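Iron-containing alcohol dehydrogenase (Ralstonia eutropha, PDB 3JZD) probably catalyses the NAD(P)H-dependent reduction of maleylacetate to 3-oxoadipate in the breakdown of aromatic compounds, working as a homodimer that binds NAD. Local coordinates at residues A39-T44 and A63-G68; A118-Y123 and R151-D156; R201-G206 and S221-G226. One frame throughout, in Å; residues are numbered along the deposited sequence.

Contact 1. Residues A39-T44 and A63-G68; sequences ALVLCT and AGVYAG. With NAD (nicotinamide-adenine-dinucleotide), chain E.
Cys43 and Ala67 meet near the C-terminal ends of two parallel strands. From CB the Cys43 side chain turns SG between the backbone N and the carbonyl carbon (chi1 61°), which sets the sulfur over Ala67, 3.6 Å from its CB, with Val65 CG1 at 3.8 Å from SG. Four backbone hydrogen bonds lace the two segments. Ala63 N gives to Ala39 O, Val41 N to Gly64 O and Tyr66 N to Val41 O, the last at 2.7 Å and nearly straight, while Cys43 N closes the ladder on Tyr66 O. Val41 and Val65 pair on one face, CB of the first 4.1 Å from CG2 of the second. On the other face, Leu42 CD2 comes within 4.1 Å of Tyr66 CB; the tyrosine ring reaches on toward helix 75-88, where its hydroxyl bonds Asp80. Gly64, with phi 106°, has a backbone shape that favours glycine. Beyond the last rung, Thr44 OG1 donates to the adenosine ribose hydroxyl O2B of NAD at 2.7 Å. Strands 39-42 and 62-66, joined through helix 48-58, form a beta-alpha-beta unit of the Rossmann-like nucleotide-binding domain, with the cofactor at the C-terminal end of strand 39-42.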
loop_
_atom_site.group_PDB
_atom_site.type_symbol
_atom_site.label_atom_id
_atom_site.label_comp_id
_atom_site.label_asym_id
_atom_site.label_seq_id
_atom_site.Cartn_x
_atom_site.Cartn_y
_atom_site.Cartn_z
ATOM N N ALA A 39 -8.684 28.472 -1.105
ATOM C CA ALA A 39 -9.310 27.187 -1.249
ATOM C C ALA A 39 -10.827 27.355 -1.220
ATOM O O ALA A 39 -11.373 27.961 -0.305
ATOM C CB ALA A 39 -8.817 26.258 -0.122
ATOM N N LEU A 40 -11.502 26.804 -2.219
ATOM C CA LEU A 40 -12.965 26.818 -2.286
ATOM C C LEU A 40 -13.471 25.525 -1.663
ATOM O O LEU A 40 -13.083 24.444 -2.082
ATOM C CB LEU A 40 -13.427 26.877 -3.740
ATOM C CG LEU A 40 -14.925 26.867 -4.028
ATOM C CD1 LEU A 40 -15.603 28.156 -3.468
ATOM C CD2 LEU A 40 -15.111 26.714 -5.542
ATOM N N VAL A 41 -14.364 25.659 -0.691
ATOM C CA VAL A 41 -14.960 24.538 0.015
ATOM C C VAL A 41 -16.250 24.152 -0.710
ATOM O O VAL A 41 -17.118 25.016 -1.002
ATOM C CB VAL A 41 -15.257 24.891 1.499
ATOM C CG1 VAL A 41 -15.858 23.641 2.219
ATOM C CG2 VAL A 41 -13.985 25.439 2.200
ATOM N N LEU A 42 -16.383 22.856 -0.960
ATOM C CA LEU A 42 -17.480 22.302 -1.695
ATOM C C LEU A 42 -18.327 21.420 -0.812
ATOM O O LEU A 42 -17.793 20.673 0.030
ATOM C CB LEU A 42 -16.927 21.430 -2.830
ATOM C CG LEU A 42 -15.892 22.017 -3.788
ATOM C CD1 LEU A 42 -15.307 20.940 -4.754
ATOM C CD2 LEU A 42 -16.514 23.176 -4.539
ATOM N N CYS A 43 -19.635 21.460 -1.021
ATOM C CA CYS A 43 -20.555 20.559 -0.310
ATOM C C CYS A 43 -21.893 20.491 -1.003
ATOM O O CYS A 43 -22.148 21.239 -1.955
ATOM C CB CYS A 43 -20.767 21.023 1.141
ATOM S SG CYS A 43 -21.478 22.668 1.321
ATOM N N THR A 44 -22.737 19.586 -0.525
ATOM C CA THR A 44 -24.114 19.518 -0.970
ATOM C C THR A 44 -24.854 20.553 -0.083
ATOM O O THR A 44 -24.327 20.959 0.957
ATOM C CB THR A 44 -24.742 18.150 -0.710
ATOM O OG1 THR A 44 -24.668 17.869 0.689
ATOM C CG2 THR A 44 -24.045 17.044 -1.458
ATOM N N ALA A 63 -11.773 30.594 0.146
ATOM C CA ALA A 63 -12.302 31.276 -1.034
ATOM C C ALA A 63 -13.827 31.248 -0.951
ATOM O O ALA A 63 -14.492 31.668 -1.866
ATOM C CB ALA A 63 -11.844 30.557 -2.330
ATOM N N GLY A 64 -14.383 30.764 0.149
ATOM C CA GLY A 64 -15.835 30.661 0.309
ATOM C C GLY A 64 -16.335 29.232 0.191
ATOM O O GLY A 64 -15.553 28.298 0.030
ATOM N N VAL A 65 -17.653 29.074 0.258
ATOM C CA VAL A 65 -18.296 27.779 0.199
ATOM C C VAL A 65 -19.246 27.727 -0.976
ATOM O O VAL A 65 -20.058 28.613 -1.157
ATOM C CB VAL A 65 -19.107 27.477 1.475
ATOM C CG1 VAL A 65 -19.910 26.178 1.322
ATOM C CG2 VAL A 65 -18.203 27.416 2.676
ATOM N N TYR A 66 -19.094 26.710 -1.798
ATOM C CA TYR A 66 -19.970 26.470 -2.903
ATOM C C TYR A 66 -20.728 25.233 -2.489
ATOM O O TYR A 66 -20.176 24.123 -2.500
ATOM C CB TYR A 66 -19.207 26.190 -4.181
ATOM C CG TYR A 66 -20.154 25.882 -5.317
ATOM C CD1 TYR A 66 -20.533 24.588 -5.600
ATOM C CD2 TYR A 66 -20.707 26.908 -6.069
ATOM C CE1 TYR A 66 -21.413 24.315 -6.627
ATOM C CE2 TYR A 66 -21.566 26.647 -7.105
ATOM C CZ TYR A 66 -21.910 25.368 -7.380
ATOM O OH TYR A 66 -22.760 25.117 -8.398
ATOM N N ALA A 67 -21.993 25.435 -2.150
ATOM C CA ALA A 67 -22.855 24.387 -1.610
ATOM C C ALA A 67 -23.832 23.806 -2.603
ATOM O O ALA A 67 -24.959 23.504 -2.239
ATOM C CB ALA A 67 -23.618 24.929 -0.426
ATOM N N GLY A 68 -23.407 23.568 -3.827
ATOM C CA GLY A 68 -24.290 22.964 -4.803
ATOM C C GLY A 68 -23.864 21.608 -5.330
ATOM O O GLY A 68 -24.226 21.250 -6.443
HETATM P PA NAD E . -23.543 11.094 -1.678
HETATM O O1A NAD E . -22.241 11.827 -1.812
HETATM O O2A NAD E . -24.283 11.220 -2.939
HETATM O O5B NAD E . -24.290 11.507 -0.315
HETATM C C5B NAD E . -25.675 11.224 -0.131
HETATM C C4B NAD E . -26.250 12.199 0.881
HETATM O O4B NAD E . -25.712 11.994 2.172
HETATM C C3B NAD E . -25.896 13.637 0.519
HETATM O O3B NAD E . -26.988 14.488 0.719
HETATM C C2B NAD E . -24.833 14.031 1.515
HETATM O O2B NAD E . -24.815 15.418 1.758
HETATM C C1B NAD E . -25.254 13.206 2.728
HETATM N N9A NAD E . -24.132 12.914 3.620
HETATM C C8A NAD E . -22.929 12.400 3.207
HETATM N N7A NAD E . -22.160 12.230 4.294
HETATM C C5A NAD E . -22.822 12.628 5.389
HETATM C C6A NAD E . -22.468 12.706 6.744
HETATM N N6A NAD E . -21.443 12.052 7.253
HETATM N N1A NAD E . -23.382 13.224 7.629
HETATM C C2A NAD E . -24.613 13.657 7.198
HETATM N N3A NAD E . -24.968 13.570 5.864
HETATM C C4A NAD E . -24.072 13.081 4.962
HETATM O O3 NAD E . -23.411 9.512 -1.391
HETATM P PN NAD E . -22.142 8.570 -1.701
HETATM O O1N NAD E . -22.755 7.170 -1.683
HETATM O O2N NAD E . -21.006 8.953 -0.841
HETATM O O5D NAD E . -21.657 8.916 -3.148
HETATM C C5D NAD E . -22.192 8.249 -4.253
HETATM C C4D NAD E . -21.787 9.039 -5.481
HETATM O O4D NAD E . -20.386 8.966 -5.576
HETATM C C3D NAD E . -22.331 8.433 -6.760
HETATM O O3D NAD E . -22.410 9.444 -7.717
HETATM C C2D NAD E . -21.270 7.445 -7.127
HETATM O O2D NAD E . -21.338 7.072 -8.481
HETATM C C1D NAD E . -20.029 8.256 -6.749
HETATM N N1N NAD E . -18.855 7.391 -6.551
HETATM C C2N NAD E . -17.794 7.546 -7.407
HETATM C C3N NAD E . -16.659 6.761 -7.263
HETATM C C7N NAD E . -15.453 6.993 -8.145
HETATM O O7N NAD E . -14.297 6.235 -7.952
HETATM N N7N NAD E . -15.431 7.927 -9.077
HETATM C C4N NAD E . -16.613 5.812 -6.230
HETATM C C5N NAD E . -17.690 5.669 -5.362
HETATM C C6N NAD E . -18.809 6.490 -5.519
#

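Contact 2. Residues A118-Y123 and R151-D156; sequences AIPTTY and RTVIYD. With NAD (nicotinamide-adenine-dinucleotide), chain E.
One water ties Pro120 to Ile154 and Asp156, donating to Pro120 O at 2.7 Å and to Ile154 O at 2.9 Å while accepting from Asp156 N. It bridges the gap that opens as the two parallel strands diverge. Before that point the backbones bond directly, Ala118 N to Thr152 O and Ile154 N to Ala118 O, both 2.9 Å long. Pro120, which has no N-H to offer, brings its ring to the second strand instead: CD lies 3.8 Å from Val153 CG1, and CG reaches Tyr155 CE1 at 3.7 Å, the proline and tyrosine side chains crossing at about a right angle. Val153 CG1, anti to the backbone N (chi1 179°), also lies over one face of the Tyr155 ring, near its rim, so Pro120, Val153 and Tyr155 form one small cluster. The Tyr155 hydroxyl bonds Glu127. Past the strand end, Thr121 and Thr122 turn to NAD. Thr121 O accepts from the adenine amino N6A, and Thr122 OG1 donates to the phosphate oxygen O2N at 2.6 Å, so adjacent residues of one loop hold both the base and the pyrophosphate. Such a loop at the C-terminal edge of a parallel sheet is characteristic of dinucleotide sites in Rossmann-like folds.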
loop_
_atom_site.group_PDB
_atom_site.type_symbol
_atom_site.label_atom_id
_atom_site.label_comp_id
_atom_site.label_asym_id
_atom_site.label_seq_id
_atom_site.Cartn_x
_atom_site.Cartn_y
_atom_site.Cartn_z
ATOM N N ALA A 118 -9.594 16.169 -0.190
ATOM C CA ALA A 118 -10.861 15.490 0.059
ATOM C C ALA A 118 -11.023 15.227 1.543
ATOM O O ALA A 118 -10.097 14.759 2.200
ATOM C CB ALA A 118 -10.944 14.141 -0.767
ATOM N N ILE A 119 -12.195 15.569 2.073
ATOM C CA ILE A 119 -12.568 15.284 3.466
ATOM C C ILE A 119 -13.841 14.394 3.380
ATOM O O ILE A 119 -14.941 14.914 3.335
ATOM C CB ILE A 119 -12.823 16.586 4.244
ATOM C CG1 ILE A 119 -11.632 17.530 4.065
ATOM C CG2 ILE A 119 -13.062 16.256 5.739
ATOM C CD1 ILE A 119 -11.653 18.830 4.922
ATOM N N PRO A 120 -13.685 13.051 3.302
ATOM C CA PRO A 120 -14.831 12.185 3.060
ATOM C C PRO A 120 -15.700 11.936 4.274
ATOM O O PRO A 120 -15.189 11.791 5.368
ATOM C CB PRO A 120 -14.198 10.867 2.600
ATOM C CG PRO A 120 -12.822 11.178 2.241
ATOM C CD PRO A 120 -12.416 12.332 3.078
ATOM N N THR A 121 -17.012 11.890 4.052
ATOM C CA THR A 121 -17.976 11.717 5.106
ATOM C C THR A 121 -18.876 10.477 4.854
ATOM O O THR A 121 -19.854 10.257 5.578
ATOM C CB THR A 121 -18.766 13.003 5.297
ATOM O OG1 THR A 121 -19.566 13.228 4.154
ATOM C CG2 THR A 121 -17.798 14.205 5.506
ATOM N N THR A 122 -18.535 9.676 3.840
ATOM C CA THR A 122 -19.193 8.406 3.588
ATOM C C THR A 122 -18.109 7.362 3.356
ATOM O O THR A 122 -16.919 7.646 3.559
ATOM C CB THR A 122 -20.174 8.412 2.409
ATOM O OG1 THR A 122 -19.467 8.421 1.158
ATOM C CG2 THR A 122 -21.165 9.615 2.509
ATOM N N TYR A 123 -18.507 6.161 2.924
ATOM C CA TYR A 123 -17.545 5.070 2.689
ATOM C C TYR A 123 -17.343 4.767 1.212
ATOM O O TYR A 123 -16.736 3.746 0.853
ATOM C CB TYR A 123 -17.972 3.844 3.479
ATOM C CG TYR A 123 -18.256 4.182 4.938
ATOM C CD1 TYR A 123 -17.289 4.834 5.715
ATOM C CD2 TYR A 123 -19.459 3.798 5.562
ATOM C CE1 TYR A 123 -17.537 5.126 7.033
ATOM C CE2 TYR A 123 -19.702 4.074 6.889
ATOM C CZ TYR A 123 -18.739 4.768 7.614
ATOM O OH TYR A 123 -18.950 5.089 8.934
ATOM N N ARG A 151 -5.012 15.188 -3.915
ATOM C CA ARG A 151 -3.623 15.178 -3.443
ATOM C C ARG A 151 -3.557 14.726 -1.998
ATOM O O ARG A 151 -2.589 14.093 -1.601
ATOM C CB ARG A 151 -3.034 16.576 -3.471
ATOM C CG ARG A 151 -3.028 17.251 -4.808
ATOM C CD ARG A 151 -2.128 16.596 -5.847
ATOM N NE ARG A 151 -2.581 17.132 -7.119
ATOM C CZ ARG A 151 -2.205 18.300 -7.656
ATOM N NH1 ARG A 151 -1.288 19.071 -7.079
ATOM N NH2 ARG A 151 -2.750 18.703 -8.801
ATOM N N THR A 152 -4.563 15.120 -1.205
ATOM C CA THR A 152 -4.618 14.813 0.198
ATOM C C THR A 152 -6.019 14.470 0.602
ATOM O O THR A 152 -6.977 15.084 0.142
ATOM C CB THR A 152 -4.096 16.010 1.009
ATOM O OG1 THR A 152 -2.767 16.310 0.554
ATOM C CG2 THR A 152 -4.109 15.752 2.566
ATOM N N VAL A 153 -6.126 13.463 1.454
ATOM C CA VAL A 153 -7.385 13.010 2.003
ATOM C C VAL A 153 -7.230 13.159 3.519
ATOM O O VAL A 153 -6.189 12.831 4.073
ATOM C CB VAL A 153 -7.615 11.567 1.669
ATOM C CG1 VAL A 153 -8.922 11.081 2.260
ATOM C CG2 VAL A 153 -7.551 11.339 0.120
ATOM N N ILE A 154 -8.245 13.728 4.159
ATOM C CA ILE A 154 -8.282 13.916 5.568
ATOM C C ILE A 154 -9.452 13.104 6.050
ATOM O O ILE A 154 -10.616 13.432 5.731
ATOM C CB ILE A 154 -8.510 15.401 5.937
ATOM C CG1 ILE A 154 -7.341 16.237 5.436
ATOM C CG2 ILE A 154 -8.765 15.550 7.449
ATOM C CD1 ILE A 154 -7.508 17.759 5.681
ATOM N N TYR A 155 -9.162 12.020 6.767
ATOM C CA TYR A 155 -10.220 11.156 7.278
ATOM C C TYR A 155 -10.458 11.484 8.722
ATOM O O TYR A 155 -9.577 11.223 9.545
ATOM C CB TYR A 155 -9.849 9.673 7.200
ATOM C CG TYR A 155 -9.945 9.073 5.846
ATOM C CD1 TYR A 155 -11.180 8.938 5.228
ATOM C CD2 TYR A 155 -8.807 8.566 5.206
ATOM C CE1 TYR A 155 -11.298 8.349 3.993
ATOM C CE2 TYR A 155 -8.889 7.992 3.971
ATOM C CZ TYR A 155 -10.170 7.875 3.371
ATOM O OH TYR A 155 -10.297 7.312 2.144
ATOM N N ASP A 156 -11.636 12.032 9.033
ATOM C CA ASP A 156 -11.994 12.432 10.391
ATOM C C ASP A 156 -13.297 11.712 10.746
ATOM O O ASP A 156 -14.362 12.093 10.281
ATOM C CB ASP A 156 -12.189 13.968 10.491
ATOM C CG ASP A 156 -12.315 14.448 11.902
ATOM O OD1 ASP A 156 -12.556 13.615 12.782
ATOM O OD2 ASP A 156 -12.138 15.651 12.148
HETATM P PA NAD E . -23.543 11.094 -1.678
HETATM O O1A NAD E . -22.241 11.827 -1.812
HETATM O O2A NAD E . -24.283 11.220 -2.939
HETATM O O5B NAD E . -24.290 11.507 -0.315
HETATM C C5B NAD E . -25.675 11.224 -0.131
HETATM C C4B NAD E . -26.250 12.199 0.881
HETATM O O4B NAD E . -25.712 11.994 2.172
HETATM C C3B NAD E . -25.896 13.637 0.519
HETATM O O3B NAD E . -26.988 14.488 0.719
HETATM C C2B NAD E . -24.833 14.031 1.515
HETATM O O2B NAD E . -24.815 15.418 1.758
HETATM C C1B NAD E . -25.254 13.206 2.728
HETATM N N9A NAD E . -24.132 12.914 3.620
HETATM C C8A NAD E . -22.929 12.400 3.207
HETATM N N7A NAD E . -22.160 12.230 4.294
HETATM C C5A NAD E . -22.822 12.628 5.389
HETATM C C6A NAD E . -22.468 12.706 6.744
HETATM N N6A NAD E . -21.443 12.052 7.253
HETATM N N1A NAD E . -23.382 13.224 7.629
HETATM C C2A NAD E . -24.613 13.657 7.198
HETATM N N3A NAD E . -24.968 13.570 5.864
HETATM C C4A NAD E . -24.072 13.081 4.962
HETATM O O3 NAD E . -23.411 9.512 -1.391
HETATM P PN NAD E . -22.142 8.570 -1.701
HETATM O O1N NAD E . -22.755 7.170 -1.683
HETATM O O2N NAD E . -21.006 8.953 -0.841
HETATM O O5D NAD E . -21.657 8.916 -3.148
HETATM C C5D NAD E . -22.192 8.249 -4.253
HETATM C C4D NAD E . -21.787 9.039 -5.481
HETATM O O4D NAD E . -20.386 8.966 -5.576
HETATM C C3D NAD E . -22.331 8.433 -6.760
HETATM O O3D NAD E . -22.410 9.444 -7.717
HETATM C C2D NAD E . -21.270 7.445 -7.127
HETATM O O2D NAD E . -21.338 7.072 -8.481
HETATM C C1D NAD E . -20.029 8.256 -6.749
HETATM N N1N NAD E . -18.855 7.391 -6.551
HETATM C C2N NAD E . -17.794 7.546 -7.407
HETATM C C3N NAD E . -16.659 6.761 -7.263
HETATM C C7N NAD E . -15.453 6.993 -8.145
HETATM O O7N NAD E . -14.297 6.235 -7.952
HETATM N N7N NAD E . -15.431 7.927 -9.077
HETATM C C4N NAD E . -16.613 5.812 -6.230
HETATM C C5N NAD E . -17.690 5.669 -5.362
HETATM C C6N NAD E . -18.809 6.490 -5.519
HETATM O O HOH W 1 -13.195 12.904 6.887
#

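Contact 3. Residues R201-G206 and S221-G226; sequences RALAAG and SQCLYG
Ala202 and Leu203 face Cys223 and Gly226 where two helices run roughly antiparallel, their N-to-C directions 149° apart and the axes of the segments only 7.8 Å from each other at closest approach. Glycine makes this closeness possible. On both Gly206 and Gly226 a CB would point into the partner helix: at Gly226 it would collide with Leu203 CG, and at Gly206 with Cys223 SG. Without those carbons, Leu203 CD1 settles against the Gly226 backbone, 3.6 Å from its C atom, and Cys223 SG approaches Gly206 C equally closely. The other branch of Leu203, CD2, comes over the backbone of Cys223, 3.6 Å from its carbonyl O and 3.9 Å from its CB. Ala202 points its methyl toward the second helix, between Gln222 O and Gly226 CA, and Ala202 CB also lies 4.1 Å from CD2 of the Tyr225 ring. Gln222 reaches the other way: its CG is anti to the backbone N (chi1 180°) and its chain is extended, which lays CG 3.3 Å from Ala202 O and carries the amide along helix 190-212 until OE1 meets Ala205 CB. The segments meet by van der Waals packing. Tyr225 turns its hydroxyl to Glu198, one turn before Ala202, and its side chain also packs on Pro190 of the second subunit. Leu203 is covered further by helix 165-182, Cys223 leans on Tyr123 and Tyr225 touches Phe19 of strand 8-19, so the helix pair joins the helical C-terminal region to the nucleotide-binding sheet.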
loop_
_atom_site.group_PDB
_atom_site.type_symbol
_atom_site.label_atom_id
_atom_site.label_comp_id
_atom_site.label_asym_id
_atom_site.label_seq_id
_atom_site.Cartn_x
_atom_site.Cartn_y
_atom_site.Cartn_z
ATOM N N ARG A 201 -12.746 -6.922 6.344
ATOM C CA ARG A 201 -12.755 -7.324 7.729
ATOM C C ARG A 201 -13.107 -6.146 8.621
ATOM O O ARG A 201 -13.899 -6.280 9.546
ATOM C CB ARG A 201 -11.386 -7.858 8.123
ATOM C CG ARG A 201 -11.382 -8.954 9.106
ATOM C CD ARG A 201 -9.953 -9.350 9.580
ATOM N NE ARG A 201 -8.857 -9.070 8.621
ATOM C CZ ARG A 201 -8.520 -9.797 7.537
ATOM N NH1 ARG A 201 -9.224 -10.904 7.170
ATOM N NH2 ARG A 201 -7.481 -9.372 6.786
ATOM N N ALA A 202 -12.510 -4.993 8.332
ATOM C CA ALA A 202 -12.740 -3.786 9.115
ATOM C C ALA A 202 -14.223 -3.351 9.061
ATOM O O ALA A 202 -14.834 -3.040 10.077
ATOM C CB ALA A 202 -11.811 -2.657 8.653
ATOM N N LEU A 203 -14.780 -3.318 7.875
ATOM C CA LEU A 203 -16.195 -2.935 7.701
ATOM C C LEU A 203 -17.164 -3.967 8.255
ATOM O O LEU A 203 -18.138 -3.641 8.897
ATOM C CB LEU A 203 -16.484 -2.645 6.237
ATOM C CG LEU A 203 -15.843 -1.318 5.778
ATOM C CD1 LEU A 203 -15.452 -1.328 4.303
ATOM C CD2 LEU A 203 -16.725 -0.122 6.142
ATOM N N ALA A 204 -16.857 -5.228 8.045
ATOM C CA ALA A 204 -17.706 -6.283 8.537
ATOM C C ALA A 204 -17.819 -6.204 10.051
ATOM O O ALA A 204 -18.875 -6.530 10.584
ATOM C CB ALA A 204 -17.209 -7.641 8.098
ATOM N N ALA A 205 -16.750 -5.799 10.732
ATOM C CA ALA A 205 -16.782 -5.605 12.172
ATOM C C ALA A 205 -17.343 -4.236 12.547
ATOM O O ALA A 205 -17.998 -4.083 13.574
ATOM C CB ALA A 205 -15.374 -5.714 12.760
ATOM N N GLY A 206 -17.037 -3.228 11.758
ATOM C CA GLY A 206 -17.513 -1.892 12.043
ATOM C C GLY A 206 -19.005 -1.649 11.836
ATOM O O GLY A 206 -19.591 -0.831 12.531
ATOM N N SER A 221 -13.932 5.053 13.153
ATOM C CA SER A 221 -12.591 4.966 12.615
ATOM C C SER A 221 -12.383 3.668 11.842
ATOM O O SER A 221 -11.856 3.650 10.737
ATOM C CB SER A 221 -11.551 5.060 13.732
ATOM O OG SER A 221 -11.650 6.298 14.403
ATOM N N GLN A 222 -12.836 2.581 12.407
ATOM C CA GLN A 222 -12.688 1.297 11.772
ATOM C C GLN A 222 -13.399 1.267 10.395
ATOM O O GLN A 222 -12.820 0.758 9.418
ATOM C CB GLN A 222 -13.239 0.243 12.711
ATOM C CG GLN A 222 -13.160 -1.130 12.183
ATOM C CD GLN A 222 -13.563 -2.172 13.225
ATOM O OE1 GLN A 222 -12.893 -3.183 13.352
ATOM N NE2 GLN A 222 -14.640 -1.910 13.985
ATOM N N CYS A 223 -14.598 1.854 10.294
ATOM C CA CYS A 223 -15.271 1.925 8.976
ATOM C C CYS A 223 -14.556 2.828 7.972
ATOM O O CYS A 223 -14.411 2.511 6.816
ATOM C CB CYS A 223 -16.729 2.383 9.110
ATOM S SG CYS A 223 -17.760 1.204 9.995
ATOM N N LEU A 224 -14.066 3.953 8.438
ATOM C CA LEU A 224 -13.425 4.896 7.540
ATOM C C LEU A 224 -12.130 4.262 7.018
ATOM O O LEU A 224 -11.796 4.365 5.833
ATOM C CB LEU A 224 -13.232 6.210 8.289
ATOM C CG LEU A 224 -13.302 7.537 7.591
ATOM C CD1 LEU A 224 -14.406 7.594 6.526
ATOM C CD2 LEU A 224 -13.465 8.667 8.640
ATOM N N TYR A 225 -11.402 3.592 7.900
ATOM C CA TYR A 225 -10.185 2.861 7.505
ATOM C C TYR A 225 -10.496 1.781 6.443
ATOM O O TYR A 225 -9.805 1.658 5.436
ATOM C CB TYR A 225 -9.614 2.218 8.758
ATOM C CG TYR A 225 -8.523 1.213 8.512
ATOM C CD1 TYR A 225 -7.304 1.586 7.958
ATOM C CD2 TYR A 225 -8.679 -0.096 8.913
ATOM C CE1 TYR A 225 -6.309 0.651 7.750
ATOM C CE2 TYR A 225 -7.690 -1.017 8.723
ATOM C CZ TYR A 225 -6.519 -0.637 8.136
ATOM O OH TYR A 225 -5.561 -1.596 8.005
ATOM N N GLY A 226 -11.551 1.014 6.687
ATOM C CA GLY A 226 -12.041 0.012 5.729
ATOM C C GLY A 226 -12.411 0.634 4.401
ATOM O O GLY A 226 -12.100 0.104 3.338
#

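Contacts 1 and 2 belong to the same six-stranded parallel sheet, contact 1 pairing the edge strand 62-66, one of two, with 39-42 and contact 2 pairing two interior strands, 116-120 and 152-155. Both end at NAD, so the cofactor spans their C-terminal ends although their nearest atoms are about 7 Å apart. Contact 1 is partly buried and rests on a longer backbone ladder; contact 2 is wholly buried and adds a water where its strands part. Contact 3, in the helical C-terminal region, replaces backbone bonding with close glycine-mediated packing. It touches contact 2 through Tyr155 against Leu224, but its nearest atoms are about 15 Å from those of contact 1.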